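Local coordinates for 2,3-dihydroxybenzoate-AMP ligase (Mycobacterium smegmatis, PDB 5KEI), which is an AMP-binding enzyme of the ANL superfamily, with a large AMP-binding region followed by a smaller C-terminal AMP-binding-enzyme domain, at residues V100-T105 with A145-D150; P122-P127 with P254-F259; L250-A255 with T297-V302; G348-F353 with N361-G366. One frame throughout, in Å; residues are numbered along the deposited sequence.

How the contacts relate
The four contacts trace a path across two beta sheets of the large AMP-binding region. Contact 1 pairs strands within the seven-stranded sheet; contacts 3 and 4 belong to the nine-stranded one, their centres about 14 Å apart and their nearest atoms about 7 Å. Contact 2 joins the two: 122-127 ends a strand of the first, and 254-259 follows the second, sharing Pro254 and Ala255 with contact 3. Asn104 of contact 1 also crosses: ND2 hydrogen-bonds Leu253 O and OD1 accepts from Ala255 N, each at 2.9 Å. The Phe259 ring packs on Leu253 and Ala300 of contact 3 and reaches Val352 of contact 4. The centres of contacts 1 and 4 are about 31 Å apart.

Contact 1: residues V100-T105 with A145-D150; sequences VQLPNT and ALVVAD
Leu102 and Pro103 lean on Val147 and Ala149 at the C-terminal ends of two neighbouring inner parallel strands, 97-101 and 145-149, of a seven-stranded sheet. The chain between them makes two beta-alpha-beta crossovers, by helix 107-117 to strand 121-124 and by helix 131-141 back across 97-101. One backbone bond joins the two segments, Gln101 N to Val147 O at 3.1 Å. Beyond it the strands begin to part and side chains take over. The tight part is apolar: Leu102 CG is anti to its own carbonyl carbon (chi1 -67°), which carries CD2 across to within 3.9 Å of Val147 CG1 and 3.8 Å of Val148 C. The sheet face that bears Gln101 and Val148 is held differently. There the extended Gln101 chain runs past Val148 CG1 at 4.4 Å from OE1, and its NE2 is spent on Leu126 O and His129 O, so the amide ties this strand to the loop after 121-124. Packing ends toward solvent, where Asp150 is exposed and poorly ordered. The last close touch before that point is Pro103 CD against Ala149 CB, at 3.6 Å.

Contact 2: residues P122-P127 with P254-F259; sequences PVMCLP and PAAHNF
The His257 imidazole meets Leu126 at its edge, where Leu126 CD1 lies near the ring plane, 4.2 Å from His257 CD2. Also at the edge is the backbone of Phe259, whose N donates to His257 ND1 across 2.9 Å in a nearly straight bond (172°), 14° out of the ring plane. This is an N-cap: His257 stands just before helix 258-262, and with CG anti to the backbone N its ring turns toward the first helical turn. The cap follows directly on a type I beta turn, Pro254 to His257, and the whole piece rests against the end of strand 121-124, joining the seven-stranded sheet to the loop that leaves the nine-stranded one. Two puckered proline rings meet nearby, crossing at about a right angle, with Pro127 CD touching Pro254 CB at 3.6 Å. Between the imidazole and the prolines, Leu126 sends CD2 over the turn, 3.6 Å from His257 N. Ala256 fills the centre, its CB 3.4 Å from Cys125 O and 3.8 Å from Met124 CB, while Phe108 of helix 107-117 touches both Met124 and Ala256. No direct hydrogen bond crosses; the two backbones are joined through a water, which donates to Met124 O at 2.9 Å and to Ala256 O at 2.7 Å.

Contact 3: residues L250-A255 with T297-V302; sequences LVALPA and TATALV
Thr299 and Leu250 project together from one face of the nine-stranded sheet, on its neighbouring parallel strands 298-301 and 248-251. The chain between them first adds strand 275-278 on the far side of 248-251 and then returns through helix 284-294, a beta-alpha-beta crossover that steps over one strand. Followed outward, Thr299 begins at CB, 3.5 Å from Leu250 O and close beside Leu250 CB. With OG1 anti to the backbone N (chi1 -172°), the hydroxyl is carried back to the neighbouring strand and donates to Leu250 O across 2.8 Å, tilted 29° from the carbonyl plane; at 3.9 Å it also brushes Ala252 CB. The side chain thus grips a carbonyl that the backbone leaves 4.1 Å from Ala300 N. Just before it, Leu250 N donates to Ala298 O. Past it the segments separate, and Leu253 bridges the wider gap: CD1 lies over Ala300 O at 3.4 Å, with Phe259 and Pro260 of helix 258-262 beside it. Where the backbones have parted, a water-mediated link remains: the water accepts from Ala252 N at 2.7 Å and donates to Ala300 O at 2.8 Å.

Contact 4: residues G348-F353 with N361-G366; sequences GLQQVF and NYTRIG
Phe353 and Asn361 run alongside each other with their flat groups only 11° apart, ring and amide nearly parallel at the turn end of a beta hairpin. Asn361 ND2 comes within 3.2 Å of Phe353 CD2 and donates to Phe353 O. That oxygen has a second donor, Asn361 N, at 2.8 Å, the two arriving from opposite faces of the carbonyl plane; Phe353 N in turn donates to Asn361 O, closing the hydrogen-bonded pair. Val352 and Tyr362, a non-hydrogen-bonded pair, extend together, Val352 CG2 resting 3.7 Å from Tyr362 CD1. The Gln350 amide is set aslant to the tyrosine ring, the planes 47° apart. Gln350 passes Thr363 head to tail, and its extended chain puts NE2 2.8 Å from Thr363 O, almost in line with the C=O bond. Thr363 OG1, between the backbone N and the carbonyl carbon (chi1 46°), accepts from Gln351 N at 2.9 Å while Thr363 N donates to Gln351 O, the hydroxyl replacing a backbone carbonyl where regular pairing ends. A water joins the same OG1 to Leu349 O and Arg364 O. Strand 325-328 flanks the hairpin, with Gln327 NE2 bound to Gln350 OE1; helix 227-240 packs Leu240 against Gln350 and Tyr362 and bonds the Tyr362 hydroxyl through Ser237, while Arg364 NH1 donates to Tyr362 O and the guanidinium reaches the carbonyls of Arg378 and Pro379 in the edge strand.

Contact 1: residues V100-T105 with A145-D150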
loop_
_atom_site.group_PDB
_atom_site.type_symbol
_atom_site.label_atom_id
_atom_site.label_comp_id
_atom_site.label_asym_id
_atom_site.label_seq_id
_atom_site.Cartn_x
_atom_site.Cartn_y
_atom_site.Cartn_z
ATOM N N VAL A 100 -11.736 -0.942 6.940
ATOM C CA VAL A 100 -11.383 -0.027 8.024
ATOM C C VAL A 100 -10.961 1.363 7.512
ATOM O O VAL A 100 -10.094 1.480 6.637
ATOM C CB VAL A 100 -10.250 -0.614 8.883
ATOM C CG1 VAL A 100 -9.922 0.310 10.044
ATOM C CG2 VAL A 100 -10.633 -1.991 9.368
ATOM N N GLN A 101 -11.579 2.404 8.065
ATOM C CA GLN A 101 -11.258 3.785 7.716
ATOM C C GLN A 101 -11.321 4.667 8.960
ATOM O O GLN A 101 -12.369 5.210 9.295
ATOM C CB GLN A 101 -12.208 4.314 6.635
ATOM C CG GLN A 101 -11.888 5.744 6.181
ATOM C CD GLN A 101 -12.715 6.213 4.986
ATOM O OE1 GLN A 101 -13.953 6.254 5.028
ATOM N NE2 GLN A 101 -12.023 6.567 3.909
ATOM N N LEU A 102 -10.192 4.802 9.644
ATOM C CA LEU A 102 -10.129 5.537 10.896
ATOM C C LEU A 102 -9.077 6.657 10.877
ATOM O O LEU A 102 -8.008 6.508 10.280
ATOM C CB LEU A 102 -9.830 4.581 12.050
ATOM C CG LEU A 102 -10.889 3.539 12.414
ATOM C CD1 LEU A 102 -10.358 2.667 13.530
ATOM C CD2 LEU A 102 -12.153 4.242 12.858
ATOM N N PRO A 103 -9.380 7.777 11.555
ATOM C CA PRO A 103 -8.446 8.892 11.760
ATOM C C PRO A 103 -7.232 8.475 12.595
ATOM O O PRO A 103 -7.243 7.390 13.159
ATOM C CB PRO A 103 -9.293 9.915 12.512
ATOM C CG PRO A 103 -10.355 9.087 13.195
ATOM C CD PRO A 103 -10.676 8.014 12.219
ATOM N N ASN A 104 -6.210 9.328 12.665
ATOM C CA ASN A 104 -5.026 9.068 13.494
ATOM C C ASN A 104 -5.281 9.268 14.983
ATOM O O ASN A 104 -5.071 10.346 15.529
ATOM C CB ASN A 104 -3.862 9.950 13.060
ATOM C CG ASN A 104 -3.205 9.444 11.807
ATOM O OD1 ASN A 104 -3.749 8.573 11.104
ATOM N ND2 ASN A 104 -2.021 9.969 11.519
ATOM N N THR A 105 -5.703 8.179 15.613
ATOM C CA THR A 105 -6.153 8.109 16.994
ATOM C C THR A 105 -5.463 6.900 17.622
ATOM O O THR A 105 -5.114 5.957 16.907
ATOM C CB THR A 105 -7.727 7.961 17.069
ATOM O OG1 THR A 105 -8.126 7.551 18.376
ATOM C CG2 THR A 105 -8.275 6.907 16.047
ATOM N N ALA A 145 -18.201 -6.230 7.116
ATOM C CA ALA A 145 -18.398 -5.122 8.030
ATOM C C ALA A 145 -17.568 -3.908 7.628
ATOM O O ALA A 145 -16.786 -3.958 6.680
ATOM C CB ALA A 145 -18.076 -5.548 9.453
ATOM N N LEU A 146 -17.764 -2.819 8.364
ATOM C CA LEU A 146 -17.143 -1.539 8.070
ATOM C C LEU A 146 -16.947 -0.739 9.361
ATOM O O LEU A 146 -17.913 -0.489 10.088
ATOM C CB LEU A 146 -18.001 -0.749 7.093
ATOM C CG LEU A 146 -17.617 0.725 6.900
ATOM C CD1 LEU A 146 -16.258 0.888 6.225
ATOM C CD2 LEU A 146 -18.702 1.465 6.108
ATOM N N VAL A 147 -15.706 -0.350 9.657
ATOM C CA VAL A 147 -15.433 0.466 10.836
ATOM C C VAL A 147 -15.109 1.893 10.408
ATOM O O VAL A 147 -14.240 2.107 9.565
ATOM C CB VAL A 147 -14.283 -0.108 11.666
ATOM C CG1 VAL A 147 -14.004 0.778 12.878
ATOM C CG2 VAL A 147 -14.608 -1.553 12.093
ATOM N N VAL A 148 -15.835 2.861 10.967
ATOM C CA VAL A 148 -15.636 4.270 10.647
ATOM C C VAL A 148 -15.722 5.160 11.867
ATOM O O VAL A 148 -16.181 4.731 12.927
ATOM C CB VAL A 148 -16.672 4.789 9.634
ATOM C CG1 VAL A 148 -16.303 4.377 8.219
ATOM C CG2 VAL A 148 -18.079 4.333 10.031
ATOM N N ALA A 149 -15.288 6.406 11.700
ATOM C CA ALA A 149 -15.448 7.441 12.720
ATOM C C ALA A 149 -16.273 8.616 12.171
ATOM O O ALA A 149 -16.352 8.813 10.954
ATOM C CB ALA A 149 -14.099 7.912 13.209
ATOM N N ASP A 150 -16.893 9.396 13.057
ATOM C CA ASP A 150 -17.817 10.442 12.606
ATOM C C ASP A 150 -17.090 11.698 12.097
ATOM O O ASP A 150 -17.729 12.649 11.648
ATOM C CB ASP A 150 -18.815 10.809 13.721
ATOM C CG ASP A 150 -18.137 11.154 15.039
ATOM O OD1 ASP A 150 -16.880 11.182 15.082
ATOM O OD2 ASP A 150 -18.875 11.406 16.029
#

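Contact 2: residues P122-P127 with P254-F259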
loop_
_atom_site.group_PDB
_atom_site.type_symbol
_atom_site.label_atom_id
_atom_site.label_comp_id
_atom_site.label_asym_id
_atom_site.label_seq_id
_atom_site.Cartn_x
_atom_site.Cartn_y
_atom_site.Cartn_z
ATOM N N PRO A 122 -8.416 -7.138 8.139
ATOM C CA PRO A 122 -8.761 -5.738 7.877
ATOM C C PRO A 122 -8.258 -5.252 6.513
ATOM O O PRO A 122 -7.225 -5.709 6.014
ATOM C CB PRO A 122 -8.080 -4.989 9.026
ATOM C CG PRO A 122 -6.956 -5.876 9.433
ATOM C CD PRO A 122 -7.472 -7.264 9.266
ATOM N N VAL A 123 -9.052 -4.385 5.903
ATOM C CA VAL A 123 -8.714 -3.688 4.676
ATOM C C VAL A 123 -8.373 -2.248 5.052
ATOM O O VAL A 123 -9.218 -1.497 5.546
ATOM C CB VAL A 123 -9.877 -3.724 3.673
ATOM C CG1 VAL A 123 -9.553 -2.907 2.443
ATOM C CG2 VAL A 123 -10.192 -5.171 3.293
ATOM N N MET A 124 -7.119 -1.868 4.857
ATOM C CA MET A 124 -6.658 -0.580 5.357
ATOM C C MET A 124 -6.955 0.561 4.382
ATOM O O MET A 124 -6.113 0.930 3.551
ATOM C CB MET A 124 -5.168 -0.658 5.664
ATOM C CG MET A 124 -4.797 -1.892 6.466
ATOM S SD MET A 124 -5.723 -2.004 8.013
ATOM C CE MET A 124 -4.934 -0.727 8.991
ATOM N N CYS A 125 -8.153 1.122 4.501
ATOM C CA CYS A 125 -8.560 2.254 3.664
ATOM C C CYS A 125 -7.951 3.562 4.158
ATOM O O CYS A 125 -7.743 3.748 5.359
ATOM C CB CYS A 125 -10.080 2.377 3.628
ATOM S SG CYS A 125 -10.907 0.815 3.258
ATOM N N LEU A 126 -7.647 4.441 3.206
ATOM C CA LEU A 126 -7.109 5.770 3.465
ATOM C C LEU A 126 -8.240 6.798 3.565
ATOM O O LEU A 126 -9.322 6.583 3.019
ATOM C CB LEU A 126 -6.129 6.151 2.360
ATOM C CG LEU A 126 -5.097 5.044 2.213
ATOM C CD1 LEU A 126 -4.171 5.312 1.046
ATOM C CD2 LEU A 126 -4.325 4.862 3.532
ATOM N N PRO A 127 -7.999 7.916 4.273
ATOM C CA PRO A 127 -9.078 8.889 4.535
ATOM C C PRO A 127 -9.624 9.581 3.277
ATOM O O PRO A 127 -10.735 10.107 3.319
ATOM C CB PRO A 127 -8.412 9.911 5.471
ATOM C CG PRO A 127 -6.944 9.763 5.219
ATOM C CD PRO A 127 -6.739 8.301 4.927
ATOM N N PRO A 254 -1.387 9.273 7.117
ATOM C CA PRO A 254 -2.545 8.443 7.492
ATOM C C PRO A 254 -2.137 7.049 7.972
ATOM O O PRO A 254 -1.506 6.302 7.233
ATOM C CB PRO A 254 -3.356 8.357 6.195
ATOM C CG PRO A 254 -2.449 8.818 5.125
ATOM C CD PRO A 254 -1.515 9.789 5.749
ATOM N N ALA A 255 -2.511 6.717 9.200
ATOM C CA ALA A 255 -2.014 5.520 9.873
ATOM C C ALA A 255 -2.208 4.226 9.086
ATOM O O ALA A 255 -1.469 3.270 9.296
ATOM C CB ALA A 255 -2.663 5.388 11.247
ATOM N N ALA A 256 -3.171 4.184 8.170
ATOM C CA ALA A 256 -3.468 2.920 7.485
ATOM C C ALA A 256 -2.559 2.685 6.292
ATOM O O ALA A 256 -2.539 1.590 5.725
ATOM C CB ALA A 256 -4.920 2.869 7.042
ATOM N N HIS A 257 -1.816 3.711 5.903
ATOM C CA HIS A 257 -0.884 3.558 4.796
ATOM C C HIS A 257 0.328 2.727 5.228
ATOM O O HIS A 257 0.829 2.890 6.341
ATOM C CB HIS A 257 -0.423 4.918 4.278
ATOM C CG HIS A 257 0.324 4.842 2.982
ATOM N ND1 HIS A 257 1.645 4.451 2.904
ATOM C CD2 HIS A 257 -0.070 5.087 1.709
ATOM C CE1 HIS A 257 2.037 4.475 1.645
ATOM N NE2 HIS A 257 1.013 4.855 0.898
ATOM N N ASN A 258 0.783 1.844 4.339
ATOM C CA ASN A 258 1.957 1.018 4.570
ATOM C C ASN A 258 3.120 1.771 5.245
ATOM O O ASN A 258 3.750 1.262 6.177
ATOM C CB ASN A 258 2.433 0.430 3.242
ATOM C CG ASN A 258 3.488 -0.636 3.426
ATOM O OD1 ASN A 258 3.458 -1.378 4.408
ATOM N ND2 ASN A 258 4.416 -0.729 2.483
ATOM N N PHE A 259 3.368 2.997 4.798
ATOM C CA PHE A 259 4.574 3.710 5.197
ATOM C C PHE A 259 4.585 4.003 6.719
ATOM O O PHE A 259 5.517 3.578 7.391
ATOM C CB PHE A 259 4.724 4.982 4.343
ATOM C CG PHE A 259 6.039 5.699 4.512
ATOM C CD1 PHE A 259 7.139 5.066 5.079
ATOM C CD2 PHE A 259 6.169 7.022 4.104
ATOM C CE1 PHE A 259 8.348 5.722 5.234
ATOM C CE2 PHE A 259 7.384 7.704 4.264
ATOM C CZ PHE A 259 8.483 7.040 4.828
HETATM O O HOH W 1 -3.226 0.723 3.229
#

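Contact 3: residues L250-A255 with T297-V302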
loop_
_atom_site.group_PDB
_atom_site.type_symbol
_atom_site.label_atom_id
_atom_site.label_comp_id
_atom_site.label_asym_id
_atom_site.label_seq_id
_atom_site.Cartn_x
_atom_site.Cartn_y
_atom_site.Cartn_z
ATOM N N LEU A 250 6.308 9.544 15.599
ATOM C CA LEU A 250 5.117 10.357 15.374
ATOM C C LEU A 250 4.464 9.962 14.062
ATOM O O LEU A 250 5.081 10.055 13.000
ATOM C CB LEU A 250 5.468 11.839 15.367
ATOM C CG LEU A 250 4.375 12.827 14.952
ATOM C CD1 LEU A 250 3.390 13.065 16.098
ATOM C CD2 LEU A 250 4.992 14.130 14.484
ATOM N N VAL A 251 3.226 9.490 14.151
ATOM C CA VAL A 251 2.443 9.108 12.983
ATOM C C VAL A 251 1.797 10.350 12.410
ATOM O O VAL A 251 0.771 10.814 12.900
ATOM C CB VAL A 251 1.373 8.062 13.345
ATOM C CG1 VAL A 251 0.507 7.716 12.125
ATOM C CG2 VAL A 251 2.048 6.810 13.919
ATOM N N ALA A 252 2.413 10.899 11.374
ATOM C CA ALA A 252 1.939 12.145 10.784
ATOM C C ALA A 252 1.148 11.887 9.495
ATOM O O ALA A 252 0.236 12.640 9.147
ATOM C CB ALA A 252 3.116 13.079 10.519
ATOM N N LEU A 253 1.515 10.823 8.794
ATOM C CA LEU A 253 0.782 10.370 7.616
ATOM C C LEU A 253 -0.441 9.533 8.039
ATOM O O LEU A 253 -0.529 9.131 9.197
ATOM C CB LEU A 253 1.722 9.570 6.719
ATOM C CG LEU A 253 2.895 10.415 6.221
ATOM C CD1 LEU A 253 4.070 9.528 5.778
ATOM C CD2 LEU A 253 2.422 11.346 5.096
ATOM N N PRO A 254 -1.387 9.273 7.117
ATOM C CA PRO A 254 -2.545 8.443 7.492
ATOM C C PRO A 254 -2.137 7.049 7.972
ATOM O O PRO A 254 -1.506 6.302 7.233
ATOM C CB PRO A 254 -3.356 8.357 6.195
ATOM C CG PRO A 254 -2.449 8.818 5.125
ATOM C CD PRO A 254 -1.515 9.789 5.749
ATOM N N ALA A 255 -2.511 6.717 9.200
ATOM C CA ALA A 255 -2.014 5.520 9.873
ATOM C C ALA A 255 -2.208 4.226 9.086
ATOM O O ALA A 255 -1.469 3.270 9.296
ATOM C CB ALA A 255 -2.663 5.388 11.247
ATOM N N THR A 297 11.289 11.318 18.592
ATOM C CA THR A 297 12.611 11.111 18.021
ATOM C C THR A 297 12.561 10.743 16.532
ATOM O O THR A 297 13.578 10.807 15.835
ATOM C CB THR A 297 13.376 10.007 18.779
ATOM O OG1 THR A 297 12.766 8.741 18.515
ATOM C CG2 THR A 297 13.367 10.275 20.297
ATOM N N ALA A 298 11.383 10.359 16.043
ATOM C CA ALA A 298 11.264 9.825 14.689
ATOM C C ALA A 298 9.911 10.133 14.076
ATOM O O ALA A 298 8.891 10.134 14.764
ATOM C CB ALA A 298 11.506 8.290 14.701
ATOM N N THR A 299 9.894 10.391 12.776
ATOM C CA THR A 299 8.634 10.529 12.068
ATOM C C THR A 299 8.822 10.281 10.581
ATOM O O THR A 299 9.937 10.187 10.092
ATOM C CB THR A 299 7.996 11.914 12.286
ATOM O OG1 THR A 299 6.677 11.922 11.728
ATOM C CG2 THR A 299 8.829 13.021 11.644
ATOM N N ALA A 300 7.717 10.149 9.864
ATOM C CA ALA A 300 7.777 9.953 8.430
ATOM C C ALA A 300 6.892 10.984 7.763
ATOM O O ALA A 300 5.778 11.247 8.227
ATOM C CB ALA A 300 7.344 8.537 8.056
ATOM N N LEU A 301 7.404 11.573 6.686
ATOM C CA LEU A 301 6.686 12.602 5.934
ATOM C C LEU A 301 6.835 12.372 4.437
ATOM O O LEU A 301 7.573 11.502 3.990
ATOM C CB LEU A 301 7.202 14.011 6.280
ATOM C CG LEU A 301 7.242 14.471 7.736
ATOM C CD1 LEU A 301 7.936 15.801 7.854
ATOM C CD2 LEU A 301 5.833 14.547 8.297
ATOM N N VAL A 302 6.145 13.200 3.668
ATOM C CA VAL A 302 6.226 13.170 2.224
ATOM C C VAL A 302 7.049 14.425 1.879
ATOM O O VAL A 302 7.165 15.310 2.724
ATOM C CB VAL A 302 4.794 13.143 1.605
ATOM C CG1 VAL A 302 4.205 14.551 1.421
ATOM C CG2 VAL A 302 4.746 12.343 0.328
HETATM O O HOH W 2 4.146 9.553 9.778
#

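Contact 4: residues G348-F353 with N361-G366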
loop_
_atom_site.group_PDB
_atom_site.type_symbol
_atom_site.label_atom_id
_atom_site.label_comp_id
_atom_site.label_asym_id
_atom_site.label_seq_id
_atom_site.Cartn_x
_atom_site.Cartn_y
_atom_site.Cartn_z
ATOM N N GLY A 348 19.549 13.847 10.211
ATOM C CA GLY A 348 19.092 12.469 10.275
ATOM C C GLY A 348 17.987 12.138 9.283
ATOM O O GLY A 348 17.039 11.444 9.618
ATOM N N LEU A 349 18.123 12.646 8.065
ATOM C CA LEU A 349 17.222 12.349 6.973
ATOM C C LEU A 349 17.421 10.914 6.539
ATOM O O LEU A 349 18.554 10.425 6.486
ATOM C CB LEU A 349 17.472 13.296 5.793
ATOM C CG LEU A 349 16.971 12.892 4.401
ATOM C CD1 LEU A 349 15.445 12.996 4.322
ATOM C CD2 LEU A 349 17.654 13.714 3.285
ATOM N N GLN A 350 16.322 10.232 6.247
ATOM C CA GLN A 350 16.406 8.947 5.574
ATOM C C GLN A 350 15.464 8.965 4.397
ATOM O O GLN A 350 14.294 9.307 4.553
ATOM C CB GLN A 350 16.055 7.809 6.512
ATOM C CG GLN A 350 16.124 6.448 5.868
ATOM C CD GLN A 350 15.588 5.394 6.787
ATOM O OE1 GLN A 350 14.434 5.471 7.203
ATOM N NE2 GLN A 350 16.420 4.410 7.134
ATOM N N GLN A 351 15.968 8.641 3.210
ATOM C CA GLN A 351 15.087 8.558 2.055
ATOM C C GLN A 351 14.529 7.148 1.963
ATOM O O GLN A 351 15.240 6.147 2.177
ATOM C CB GLN A 351 15.802 8.967 0.758
ATOM C CG GLN A 351 16.177 10.456 0.719
ATOM C CD GLN A 351 16.179 11.074 -0.691
ATOM O OE1 GLN A 351 15.321 10.773 -1.515
ATOM N NE2 GLN A 351 17.153 11.949 -0.956
ATOM N N VAL A 352 13.231 7.079 1.692
ATOM C CA VAL A 352 12.543 5.807 1.565
ATOM C C VAL A 352 11.779 5.739 0.244
ATOM O O VAL A 352 10.903 6.545 -0.006
ATOM C CB VAL A 352 11.562 5.582 2.725
ATOM C CG1 VAL A 352 10.961 4.170 2.640
ATOM C CG2 VAL A 352 12.257 5.832 4.057
ATOM N N PHE A 353 12.126 4.776 -0.598
ATOM C CA PHE A 353 11.385 4.508 -1.816
ATOM C C PHE A 353 10.773 3.132 -1.684
ATOM O O PHE A 353 11.468 2.115 -1.802
ATOM C CB PHE A 353 12.290 4.611 -3.047
ATOM C CG PHE A 353 11.701 4.022 -4.296
ATOM C CD1 PHE A 353 10.465 4.443 -4.767
ATOM C CD2 PHE A 353 12.398 3.060 -5.021
ATOM C CE1 PHE A 353 9.922 3.898 -5.929
ATOM C CE2 PHE A 353 11.859 2.516 -6.178
ATOM C CZ PHE A 353 10.626 2.943 -6.633
ATOM N N ASN A 361 13.092 0.406 -0.260
ATOM C CA ASN A 361 14.460 0.909 -0.393
ATOM C C ASN A 361 14.679 2.013 0.618
ATOM O O ASN A 361 13.913 2.983 0.658
ATOM C CB ASN A 361 14.736 1.428 -1.811
ATOM C CG ASN A 361 14.556 0.365 -2.852
ATOM O OD1 ASN A 361 15.433 -0.474 -3.043
ATOM N ND2 ASN A 361 13.405 0.376 -3.528
ATOM N N TYR A 362 15.698 1.839 1.455
ATOM C CA TYR A 362 16.062 2.817 2.478
ATOM C C TYR A 362 17.501 3.240 2.310
ATOM O O TYR A 362 18.343 2.430 1.912
ATOM C CB TYR A 362 15.955 2.259 3.896
ATOM C CG TYR A 362 14.621 1.795 4.394
ATOM C CD1 TYR A 362 13.783 2.652 5.097
ATOM C CD2 TYR A 362 14.236 0.479 4.247
ATOM C CE1 TYR A 362 12.575 2.210 5.589
ATOM C CE2 TYR A 362 13.032 0.043 4.720
ATOM C CZ TYR A 362 12.214 0.906 5.400
ATOM O OH TYR A 362 11.023 0.444 5.890
ATOM N N THR A 363 17.796 4.480 2.667
ATOM C CA THR A 363 19.163 4.837 2.992
ATOM C C THR A 363 19.427 4.299 4.402
ATOM O O THR A 363 18.508 4.186 5.220
ATOM C CB THR A 363 19.401 6.358 2.912
ATOM O OG1 THR A 363 18.331 7.065 3.564
ATOM C CG2 THR A 363 19.480 6.794 1.471
ATOM N N ARG A 364 20.665 3.928 4.683
ATOM C CA ARG A 364 20.987 3.397 6.007
ATOM C C ARG A 364 21.354 4.540 6.970
ATOM O O ARG A 364 21.652 5.669 6.543
ATOM C CB ARG A 364 22.109 2.362 5.910
ATOM C CG ARG A 364 21.849 1.206 4.904
ATOM C CD ARG A 364 20.401 0.713 4.932
ATOM N NE ARG A 364 20.233 -0.706 4.591
ATOM C CZ ARG A 364 19.655 -1.158 3.483
ATOM N NH1 ARG A 364 19.191 -0.310 2.578
ATOM N NH2 ARG A 364 19.538 -2.467 3.279
ATOM N N ILE A 365 21.301 4.261 8.267
ATOM C CA ILE A 365 21.392 5.312 9.284
ATOM C C ILE A 365 22.738 6.052 9.298
ATOM O O ILE A 365 22.779 7.283 9.433
ATOM C CB ILE A 365 21.114 4.749 10.686
ATOM C CG1 ILE A 365 19.655 4.315 10.792
ATOM C CG2 ILE A 365 21.411 5.792 11.755
ATOM C CD1 ILE A 365 18.685 5.386 10.447
ATOM N N GLY A 366 23.843 5.345 9.119
ATOM C CA GLY A 366 25.107 6.069 9.074
ATOM C C GLY A 366 25.542 6.678 7.743
ATOM O O GLY A 366 26.635 7.228 7.653
HETATM O O HOH W 3 19.405 7.323 6.188
#